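PDB 6YHH: beta-N-acetylglucosaminidase-like protein Glycoside hydrolase family 20 from Flavobacterium johnsoniae, which probably hydrolyses terminal beta-linked N-acetylglucosamine residues from chitin-derived oligosaccharides, acting as a family 20 beta-N-acetylhexosaminidase in bacterial chitin degradation. Local coordinates for residues Glu301-Phe306 with His359-Met364; Gly308-Ile313 with Glu377-Ser382. All coordinates share one frame; numbering follows the deposited sequence.

Contact 1: residues Glu301-Phe306 with His359-Met364; sequences EVCPLF and HGKQLM
At the N-terminal rim of the catalytic (beta/alpha)8 barrel, where two helices give way to the loops that lead into neighbouring strands, C303 and H359 pack side by side while K361 reaches the carbonyl of F306. C303 CB rests 3.7 Å from H359 CB, and its SG approaches the imidazole obliquely, 4.5 Å from the ring centroid and 43° off the normal, with CD2 the ring atom nearest the sulfur. The ring's NE2 is hydrogen-bonded to OD1 of D300 in helix 289-302, so the imidazole is held at its nitrogen while C303 packs beside it. G360, at positive phi, closes helix 341-358 in a Schellman motif and turns the chain toward strand 362-366; helix 289-302 leads into strand 310-312 and helix 341-358 into strand 362-366, neighbouring parallel strands of the barrel, and the two loops meet here. K361 sets CG beside its own backbone N (chi1 -44°), bends at chi2, then runs extended to the ammonium. NZ donates to F306 O at 2.9 Å, lying in the carbonyl plane with a C=O...N angle of 146°, and a further bond goes to G308 O. Its third link is water 1, which accepts from NZ at 3.0 Å and donates to C303 O at 2.8 Å. C303 O also takes the backbone N-H of F306, so this carbonyl of the 3-10 turn serves both turn and water. F306 sends its ring away from the lysine, toward I213 and V217 of helix 210-222.

Contact 2: residues Gly308-Ile313 with Glu377-Ser382; sequences GAYFHI and EAIVHS
H312 and H381 meet through their imidazole nitrogens inside the barrel, and the path of H312 explains the pairing. From CB the ring is carried away from the backbone N, with CG anti to it (chi1 -156°), which sends the imidazole past strand 362-366 toward H381. CD2 comes 3.7 Å from H381 ND1 and CE1 4.0 Å from the same atom, while NE2 at the tip closes to 3.0 Å from ND1. This is a nearly straight hydrogen bond, 164° at the hydrogen, whose donor may be either ring; each nitrogen lies at the edge of the other imidazole and near its plane. The rings meet rim to rim with planes 59° apart, neither lying over the other. H312 ND1 is bonded to G314 N and H381 NE2 to S409 OG, so both ends of the pair have further partners. Strands 310-312 and 379-382 are not direct neighbours in the parallel barrel sheet: strand 362-366 runs between them, and the two histidines reach past it. W366 of that strand stacks on H381 and also meets H312, which stacks on H179 from strand 177-184. A leucine in place of H312 would probably leave H381 ND1 without its imidazole mate and G314 N without its ring acceptor. Nearer the start of the strands, Y310 and I379 make an apolar contact: I379 CD1, the end of an extended side chain, approaches the tyrosine ring obliquely, 3.5 Å from Y310 CD1 and 3.6 Å from Y310 CE1. The two side chains cross at about a right angle, and A309 CB covers one face of the ring near its rim.

Contacts 1 and 2 lie in one catalytic barrel, their centres 11 Å apart, and their segments alternate along the chain: 301-306, 308-313, 359-364, 377-382. Strand 362-366, which begins in contact 1, bonds to both strands of contact 2. Q362 N lies 2.8 Å from A309 O on one flank, and L363 O lies 2.8 Å from I379 N on the other, both probable hydrogen bonds. M364 CE packs 3.5 Å from H381 ND1. Contact 1 sits away from the active site, whereas the H312 side chain of contact 2 is about 12 Å from that of E317, the predicted proton donor.

Contact 1: residues Glu301-Phe306 with His359-Met364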
loop_
_atom_site.group_PDB
_atom_site.type_symbol
_atom_site.label_atom_id
_atom_site.label_comp_id
_atom_site.label_asym_id
_atom_site.label_seq_id
_atom_site.Cartn_x
_atom_site.Cartn_y
_atom_site.Cartn_z
ATOM N N GLU A 301 -8.471 14.814 -27.694
ATOM C CA GLU A 301 -7.705 15.043 -26.458
ATOM C C GLU A 301 -7.156 13.774 -25.795
ATOM O O GLU A 301 -6.014 13.761 -25.320
ATOM C CB GLU A 301 -8.534 15.840 -25.517
ATOM C CG GLU A 301 -7.721 16.371 -24.371
ATOM C CD GLU A 301 -8.475 17.249 -23.406
ATOM O OE1 GLU A 301 -9.717 17.302 -23.341
ATOM O OE2 GLU A 301 -7.656 17.820 -22.629
ATOM N N VAL A 302 -7.950 12.723 -25.828
ATOM C CA VAL A 302 -7.657 11.510 -25.106
ATOM C C VAL A 302 -6.867 10.462 -25.897
ATOM O O VAL A 302 -5.948 9.827 -25.379
ATOM C CB VAL A 302 -8.950 10.889 -24.595
ATOM C CG1 VAL A 302 -8.623 9.557 -23.879
ATOM C CG2 VAL A 302 -9.657 11.744 -23.573
ATOM N N CYS A 303 -7.153 10.307 -27.187
ATOM C CA CYS A 303 -6.460 9.267 -27.964
ATOM C C CYS A 303 -4.928 9.434 -27.968
ATOM O O CYS A 303 -4.239 8.463 -27.929
ATOM C CB CYS A 303 -6.970 9.149 -29.381
ATOM S SG CYS A 303 -8.645 8.543 -29.512
ATOM N N PRO A 304 -4.401 10.683 -28.001
ATOM C CA PRO A 304 -2.968 10.870 -27.957
ATOM C C PRO A 304 -2.288 10.402 -26.700
ATOM O O PRO A 304 -1.068 10.175 -26.703
ATOM C CB PRO A 304 -2.793 12.408 -28.136
ATOM C CG PRO A 304 -3.948 12.720 -28.985
ATOM C CD PRO A 304 -5.067 11.969 -28.307
ATOM N N LEU A 305 -3.064 10.215 -25.634
ATOM C CA LEU A 305 -2.524 9.738 -24.358
ATOM C C LEU A 305 -2.220 8.246 -24.390
ATOM O O LEU A 305 -1.372 7.771 -23.600
ATOM C CB LEU A 305 -3.503 10.078 -23.217
ATOM C CG LEU A 305 -3.999 11.507 -23.079
ATOM C CD1 LEU A 305 -4.936 11.596 -21.884
ATOM C CD2 LEU A 305 -2.781 12.397 -22.895
ATOM N N PHE A 306 -2.901 7.522 -25.255
ATOM C CA PHE A 306 -2.839 6.072 -25.296
ATOM C C PHE A 306 -2.266 5.613 -26.659
ATOM O O PHE A 306 -2.982 5.570 -27.654
ATOM C CB PHE A 306 -4.236 5.535 -25.094
ATOM C CG PHE A 306 -4.775 5.765 -23.719
ATOM C CD1 PHE A 306 -4.298 4.977 -22.657
ATOM C CD2 PHE A 306 -5.687 6.763 -23.464
ATOM C CE1 PHE A 306 -4.815 5.205 -21.380
ATOM C CE2 PHE A 306 -6.145 7.008 -22.197
ATOM C CZ PHE A 306 -5.684 6.215 -21.162
ATOM N N HIS A 359 -7.062 8.960 -35.440
ATOM C CA HIS A 359 -5.953 8.868 -34.449
ATOM C C HIS A 359 -5.132 7.589 -34.562
ATOM O O HIS A 359 -4.269 7.349 -33.699
ATOM C CB HIS A 359 -6.531 9.057 -33.029
ATOM C CG HIS A 359 -7.185 10.398 -32.839
ATOM N ND1 HIS A 359 -6.452 11.554 -32.823
ATOM C CD2 HIS A 359 -8.476 10.772 -32.744
ATOM C CE1 HIS A 359 -7.272 12.591 -32.746
ATOM N NE2 HIS A 359 -8.505 12.148 -32.676
ATOM N N GLY A 360 -5.466 6.763 -35.544
ATOM C CA GLY A 360 -4.816 5.512 -35.794
ATOM C C GLY A 360 -5.300 4.349 -34.963
ATOM O O GLY A 360 -4.574 3.379 -34.728
ATOM N N LYS A 361 -6.548 4.464 -34.510
ATOM C CA LYS A 361 -7.100 3.427 -33.597
ATOM C C LYS A 361 -8.188 2.628 -34.200
ATOM O O LYS A 361 -9.035 3.122 -34.981
ATOM C CB LYS A 361 -7.653 4.080 -32.325
ATOM C CG LYS A 361 -6.766 5.154 -31.738
ATOM C CD LYS A 361 -5.390 4.567 -31.335
ATOM C CE LYS A 361 -4.490 5.618 -30.740
ATOM N NZ LYS A 361 -3.079 5.154 -30.563
ATOM N N GLN A 362 -8.146 1.369 -33.845
ATOM C CA GLN A 362 -9.196 0.439 -34.141
ATOM C C GLN A 362 -10.220 0.399 -33.016
ATOM O O GLN A 362 -9.876 0.619 -31.867
ATOM C CB GLN A 362 -8.622 -0.953 -34.264
ATOM C CG GLN A 362 -7.767 -1.144 -35.519
ATOM C CD GLN A 362 -6.833 -2.331 -35.462
ATOM O OE1 GLN A 362 -7.240 -3.510 -35.499
ATOM N NE2 GLN A 362 -5.535 -2.033 -35.401
ATOM N N LEU A 363 -11.474 0.148 -33.383
ATOM C CA LEU A 363 -12.617 0.261 -32.432
ATOM C C LEU A 363 -12.941 -1.055 -31.821
ATOM O O LEU A 363 -12.955 -2.086 -32.485
ATOM C CB LEU A 363 -13.845 0.798 -33.218
ATOM C CG LEU A 363 -15.152 1.178 -32.499
ATOM C CD1 LEU A 363 -15.870 2.255 -33.239
ATOM C CD2 LEU A 363 -15.970 -0.090 -32.236
ATOM N N MET A 364 -13.167 -1.041 -30.505
ATOM C CA MET A 364 -13.618 -2.195 -29.753
ATOM C C MET A 364 -14.854 -1.816 -28.969
ATOM O O MET A 364 -14.980 -0.694 -28.530
ATOM C CB MET A 364 -12.452 -2.620 -28.840
ATOM C CG MET A 364 -12.768 -3.876 -28.010
ATOM S SD MET A 364 -11.276 -4.550 -27.298
ATOM C CE MET A 364 -11.971 -5.974 -26.429
HETATM O O HOH W 1 -2.092 7.807 -29.665
#

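Contact 2: residues Gly308-Ile313 with Glu377-Ser382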
loop_
_atom_site.group_PDB
_atom_site.type_symbol
_atom_site.label_atom_id
_atom_site.label_comp_id
_atom_site.label_asym_id
_atom_site.label_seq_id
_atom_site.Cartn_x
_atom_site.Cartn_y
_atom_site.Cartn_z
ATOM N N GLY A 308 -1.450 2.688 -27.796
ATOM C CA GLY A 308 -1.925 1.422 -28.235
ATOM C C GLY A 308 -2.920 1.578 -29.363
ATOM O O GLY A 308 -3.601 2.581 -29.468
ATOM N N ALA A 309 -2.993 0.568 -30.207
ATOM C CA ALA A 309 -3.817 0.671 -31.399
ATOM C C ALA A 309 -5.287 0.495 -31.258
ATOM O O ALA A 309 -6.019 0.604 -32.265
ATOM C CB ALA A 309 -3.285 -0.317 -32.435
ATOM N N TYR A 310 -5.782 0.155 -30.030
ATOM C CA TYR A 310 -7.178 -0.203 -29.791
ATOM C C TYR A 310 -7.819 0.809 -28.837
ATOM O O TYR A 310 -7.229 1.206 -27.822
ATOM C CB TYR A 310 -7.301 -1.614 -29.191
ATOM C CG TYR A 310 -6.521 -2.581 -30.028
ATOM C CD1 TYR A 310 -7.071 -3.043 -31.169
ATOM C CD2 TYR A 310 -5.223 -2.823 -29.774
ATOM C CE1 TYR A 310 -6.336 -3.867 -32.018
ATOM C CE2 TYR A 310 -4.460 -3.617 -30.589
ATOM C CZ TYR A 310 -5.050 -4.145 -31.718
ATOM O OH TYR A 310 -4.291 -4.945 -32.592
ATOM N N PHE A 311 -9.035 1.195 -29.160
ATOM C CA PHE A 311 -9.799 2.118 -28.339
ATOM C C PHE A 311 -11.179 1.515 -28.112
ATOM O O PHE A 311 -11.909 1.237 -29.076
ATOM C CB PHE A 311 -9.893 3.566 -28.914
ATOM C CG PHE A 311 -10.246 4.564 -27.888
ATOM C CD1 PHE A 311 -11.532 4.626 -27.341
ATOM C CD2 PHE A 311 -9.248 5.406 -27.424
ATOM C CE1 PHE A 311 -11.785 5.597 -26.317
ATOM C CE2 PHE A 311 -9.492 6.323 -26.393
ATOM C CZ PHE A 311 -10.737 6.373 -25.813
ATOM N N HIS A 312 -11.533 1.298 -26.847
ATOM C CA HIS A 312 -12.806 0.675 -26.451
ATOM C C HIS A 312 -13.826 1.784 -26.245
ATOM O O HIS A 312 -13.651 2.657 -25.416
ATOM C CB HIS A 312 -12.541 -0.204 -25.217
ATOM C CG HIS A 312 -13.506 -1.324 -24.977
ATOM N ND1 HIS A 312 -14.886 -1.181 -24.884
ATOM C CD2 HIS A 312 -13.244 -2.617 -24.660
ATOM C CE1 HIS A 312 -15.412 -2.347 -24.559
ATOM N NE2 HIS A 312 -14.438 -3.232 -24.432
ATOM N N ILE A 313 -14.973 1.702 -26.938
ATOM C CA ILE A 313 -16.056 2.656 -26.813
ATOM C C ILE A 313 -17.204 2.096 -26.024
ATOM O O ILE A 313 -18.291 2.609 -25.951
ATOM C CB ILE A 313 -16.481 3.231 -28.199
ATOM C CG1 ILE A 313 -16.851 2.128 -29.207
ATOM C CG2 ILE A 313 -15.389 4.162 -28.736
ATOM C CD1 ILE A 313 -17.944 1.223 -28.864
ATOM N N GLU A 377 -13.885 -4.687 -39.051
ATOM C CA GLU A 377 -12.627 -4.312 -38.395
ATOM C C GLU A 377 -12.842 -3.998 -36.885
ATOM O O GLU A 377 -11.861 -3.792 -36.197
ATOM C CB GLU A 377 -12.014 -3.095 -39.034
ATOM C CG GLU A 377 -11.714 -3.343 -40.534
ATOM C CD GLU A 377 -11.166 -2.104 -41.211
ATOM O OE1 GLU A 377 -11.663 -1.664 -42.287
ATOM O OE2 GLU A 377 -10.207 -1.559 -40.653
ATOM N N ALA A 378 -14.069 -3.901 -36.430
ATOM C CA ALA A 378 -14.344 -3.698 -34.933
ATOM C C ALA A 378 -14.063 -4.991 -34.178
ATOM O O ALA A 378 -14.379 -6.127 -34.623
ATOM C CB ALA A 378 -15.763 -3.287 -34.688
ATOM N N ILE A 379 -13.440 -4.829 -33.002
ATOM C CA ILE A 379 -13.293 -5.961 -32.077
ATOM C C ILE A 379 -14.494 -6.096 -31.163
ATOM O O ILE A 379 -14.958 -5.082 -30.566
ATOM C CB ILE A 379 -12.024 -5.790 -31.279
ATOM C CG1 ILE A 379 -10.881 -5.707 -32.260
ATOM C CG2 ILE A 379 -11.823 -6.955 -30.335
ATOM C CD1 ILE A 379 -9.586 -5.408 -31.676
ATOM N N VAL A 380 -15.047 -7.317 -31.063
ATOM C CA VAL A 380 -16.276 -7.567 -30.322
ATOM C C VAL A 380 -15.866 -8.136 -28.963
ATOM O O VAL A 380 -15.123 -9.125 -28.931
ATOM C CB VAL A 380 -17.201 -8.543 -31.074
ATOM C CG1 VAL A 380 -18.413 -9.011 -30.221
ATOM C CG2 VAL A 380 -17.722 -7.831 -32.285
ATOM N N HIS A 381 -16.375 -7.548 -27.876
ATOM C CA HIS A 381 -16.033 -7.992 -26.545
ATOM C C HIS A 381 -17.220 -8.788 -25.993
ATOM O O HIS A 381 -18.243 -8.235 -25.615
ATOM C CB HIS A 381 -15.661 -6.768 -25.698
ATOM C CG HIS A 381 -14.863 -7.097 -24.491
ATOM N ND1 HIS A 381 -14.238 -6.117 -23.768
ATOM C CD2 HIS A 381 -14.591 -8.282 -23.865
ATOM C CE1 HIS A 381 -13.585 -6.664 -22.759
ATOM N NE2 HIS A 381 -13.801 -7.973 -22.765
ATOM N N SER A 382 -17.066 -10.121 -25.987
ATOM C CA SER A 382 -18.092 -11.035 -25.579
ATOM C C SER A 382 -18.154 -11.168 -24.058
ATOM O O SER A 382 -17.214 -11.686 -23.439
ATOM C CB SER A 382 -17.805 -12.417 -26.205
ATOM O OG SER A 382 -18.771 -13.387 -25.817
#